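3-isopropylmalate dehydratase small subunit (Campylobacter jejuni, PDB 3Q3W) catalyses, as the small subunit of isopropylmalate isomerase, the interconversion of 2-isopropylmalate and 3-isopropylmalate through 2-isopropylmaleate, a step of leucine biosynthesis. Local coordinates at residues Lys43-Asp48 and Pro92-Asp97. Residues are numbered along the deposited sequence; the frame is centred on the assembly and turned at random. Where two conformers were deposited one is given.
Sequences KHLFHD and PWALVD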
loop_
_atom_site.group_PDB
_atom_site.type_symbol
_atom_site.label_atom_id
_atom_site.label_comp_id
_atom_site.label_asym_id
_atom_site.label_seq_id
_atom_site.Cartn_x
_atom_site.Cartn_y
_atom_site.Cartn_z
ATOM N N LYS A 43 -12.418 2.992 5.579
ATOM C CA LYS A 43 -13.644 2.635 4.850
ATOM C C LYS A 43 -13.755 3.298 3.484
ATOM O O LYS A 43 -14.460 2.786 2.592
ATOM C CB LYS A 43 -14.871 2.931 5.703
ATOM C CG LYS A 43 -16.187 2.536 5.113
ATOM C CD LYS A 43 -17.376 2.826 6.110
ATOM C CE LYS A 43 -18.711 2.281 5.527
ATOM N NZ LYS A 43 -19.805 2.158 6.559
ATOM N N HIS A 44 -13.062 4.423 3.311
ATOM C CA HIS A 44 -13.109 5.175 2.067
ATOM C C HIS A 44 -11.990 4.831 1.121
ATOM O O HIS A 44 -11.930 5.333 0.036
ATOM C CB HIS A 44 -13.034 6.643 2.412
ATOM C CG HIS A 44 -13.990 7.032 3.469
ATOM N ND1 HIS A 44 -15.307 6.618 3.462
ATOM C CD2 HIS A 44 -13.826 7.767 4.593
ATOM C CE1 HIS A 44 -15.916 7.109 4.526
ATOM N NE2 HIS A 44 -15.038 7.795 5.231
ATOM N N LEU A 45 -11.083 3.953 1.521
ATOM C CA LEU A 45 -10.002 3.639 0.664
ATOM C C LEU A 45 -10.535 3.024 -0.613
ATOM O O LEU A 45 -11.351 2.110 -0.567
ATOM C CB LEU A 45 -9.067 2.642 1.364
ATOM C CG LEU A 45 -7.908 2.147 0.532
ATOM C CD1 LEU A 45 -6.874 3.252 0.305
ATOM C CD2 LEU A 45 -7.294 0.931 1.256
ATOM N N PHE A 46 -9.965 3.457 -1.725
ATOM C CA PHE A 46 -10.298 2.967 -3.056
ATOM C C PHE A 46 -11.784 3.030 -3.393
ATOM O O PHE A 46 -12.295 2.254 -4.198
ATOM C CB PHE A 46 -9.700 1.554 -3.288
ATOM C CG PHE A 46 -8.215 1.541 -3.354
ATOM C CD1 PHE A 46 -7.548 2.339 -4.253
ATOM C CD2 PHE A 46 -7.473 0.690 -2.548
ATOM C CE1 PHE A 46 -6.123 2.331 -4.332
ATOM C CE2 PHE A 46 -6.087 0.681 -2.620
ATOM C CZ PHE A 46 -5.418 1.491 -3.543
ATOM N N HIS A 47 -12.449 4.025 -2.841
ATOM C CA HIS A 47 -13.907 4.139 -2.912
ATOM C C HIS A 47 -14.524 3.869 -4.282
ATOM O O HIS A 47 -15.466 3.082 -4.394
ATOM C CB HIS A 47 -14.300 5.543 -2.456
ATOM C CG HIS A 47 -15.748 5.832 -2.559
ATOM N ND1 HIS A 47 -16.341 6.284 -3.719
ATOM C CD2 HIS A 47 -16.738 5.734 -1.643
ATOM C CE1 HIS A 47 -17.625 6.501 -3.496
ATOM N NE2 HIS A 47 -17.890 6.184 -2.245
ATOM N N ASP A 48 -14.000 4.533 -5.309
ATOM C CA ASP A 48 -14.604 4.503 -6.638
ATOM C C ASP A 48 -14.352 3.177 -7.342
ATOM O O ASP A 48 -15.165 2.728 -8.163
ATOM C CB ASP A 48 -14.067 5.640 -7.486
ATOM C CG ASP A 48 -14.320 7.008 -6.850
ATOM O OD1 ASP A 48 -15.290 7.166 -6.065
ATOM O OD2 ASP A 48 -13.524 7.910 -7.129
ATOM N N PRO A 92 -2.089 8.408 2.185
ATOM C CA PRO A 92 -1.452 7.469 3.158
ATOM C C PRO A 92 -2.305 7.107 4.383
ATOM O O PRO A 92 -2.346 5.954 4.791
ATOM C CB PRO A 92 -0.178 8.201 3.602
ATOM C CG PRO A 92 0.100 9.130 2.520
ATOM C CD PRO A 92 -1.231 9.559 1.926
ATOM N N TRP A 93 -3.005 8.054 4.956
ATOM C CA TRP A 93 -3.898 7.738 6.070
ATOM C C TRP A 93 -4.962 6.655 5.759
ATOM O O TRP A 93 -5.197 5.769 6.571
ATOM C CB TRP A 93 -4.614 8.975 6.510
ATOM C CG TRP A 93 -3.731 10.087 7.007
ATOM C CD1 TRP A 93 -2.371 10.066 7.191
ATOM C CD2 TRP A 93 -4.171 11.378 7.418
ATOM N NE1 TRP A 93 -1.947 11.290 7.704
ATOM C CE2 TRP A 93 -3.035 12.097 7.855
ATOM C CE3 TRP A 93 -5.437 12.004 7.477
ATOM C CZ2 TRP A 93 -3.113 13.429 8.298
ATOM C CZ3 TRP A 93 -5.507 13.331 7.935
ATOM C CH2 TRP A 93 -4.354 14.007 8.350
ATOM N N ALA A 94 -5.632 6.776 4.621
ATOM C CA ALA A 94 -6.650 5.793 4.272
ATOM C C ALA A 94 -6.025 4.411 4.107
ATOM O O ALA A 94 -6.556 3.398 4.551
ATOM C CB ALA A 94 -7.368 6.234 3.006
ATOM N N LEU A 95 -4.867 4.367 3.473
ATOM C CA LEU A 95 -4.155 3.101 3.296
ATOM C C LEU A 95 -3.769 2.486 4.636
ATOM O O LEU A 95 -4.042 1.292 4.868
ATOM C CB LEU A 95 -2.903 3.319 2.395
ATOM C CG LEU A 95 -3.217 3.546 0.923
ATOM C CD1 LEU A 95 -2.189 4.416 0.175
ATOM C CD2 LEU A 95 -3.431 2.186 0.215
ATOM N N VAL A 96 -3.126 3.264 5.530
ATOM C CA VAL A 96 -2.725 2.742 6.848
ATOM C C VAL A 96 -3.925 2.357 7.723
ATOM O O VAL A 96 -3.929 1.319 8.344
ATOM C CB VAL A 96 -1.795 3.726 7.600
ATOM C CG1 VAL A 96 -1.587 3.310 9.053
ATOM C CG2 VAL A 96 -0.408 3.848 6.840
ATOM N N ASP A 97 -4.954 3.198 7.737
ATOM C CA ASP A 97 -6.150 2.931 8.522
ATOM C C ASP A 97 -6.836 1.639 8.016
ATOM O O ASP A 97 -7.436 0.900 8.816
ATOM C CB ASP A 97 -7.151 4.083 8.423
ATOM C CG ASP A 97 -6.676 5.382 9.171
ATOM O OD1 ASP A 97 -5.625 5.363 9.839
ATOM O OD2 ASP A 97 -7.376 6.424 9.105
#
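Leu45 lays its CD1 branch over the outer end of Leu95: CD1 stands 3.6 Å from Leu95 CD2, and the two side chains cross at about a right angle. The same methyl also touches CB of the preceding residue, Ala94, at 4.1 Å, so one branch bridges two consecutive residues of helix 90-98. With Leu45 CG anti to the backbone N (chi1 176°), chi2 of 71° turns CD1, more closely than CD2, onto Leu95 CG and CD2. The CA atoms of Leu45 and Ala94 are 5.4 Å apart, consistent with the small side chain of Ala94, whose CB faces the loop.

Phe46 is the fourth apolar residue of the contact. Its CE2 meets Leu95 CD2 at 4.2 Å, the two side chains meeting at a slant. Leu45 CD1 sits 3.8 Å above one face of the same Phe46 ring, displaced toward its rim, which lets adjacent residues of the loop pack on each other as well as on the helix. The loop bends here through a type II turn from His44 to His47, closed by a weak backbone bond from His47 N to His44 O; Phe46 occupies the N-cap position, just before helix 47-50. Beyond the pair, Ile27 of helix 24-27 touches Leu45, Phe46 and Leu95. The contact packs the His44-His47 turn against helix 90-98, and Leu76, lying against Phe46 and Leu95, carries the same apolar cluster on to strand 73-78 of the mixed sheet in this aconitase C-terminal domain.

All four touching residues are buried, with 176 Å² covered in total. The closest contacts are between apolar carbons; Ala94 O lies 4.1 Å from Leu45 CB, without a bond between them. Association here probably rests on shape and hydrophobic burial rather than on directional polar bonds.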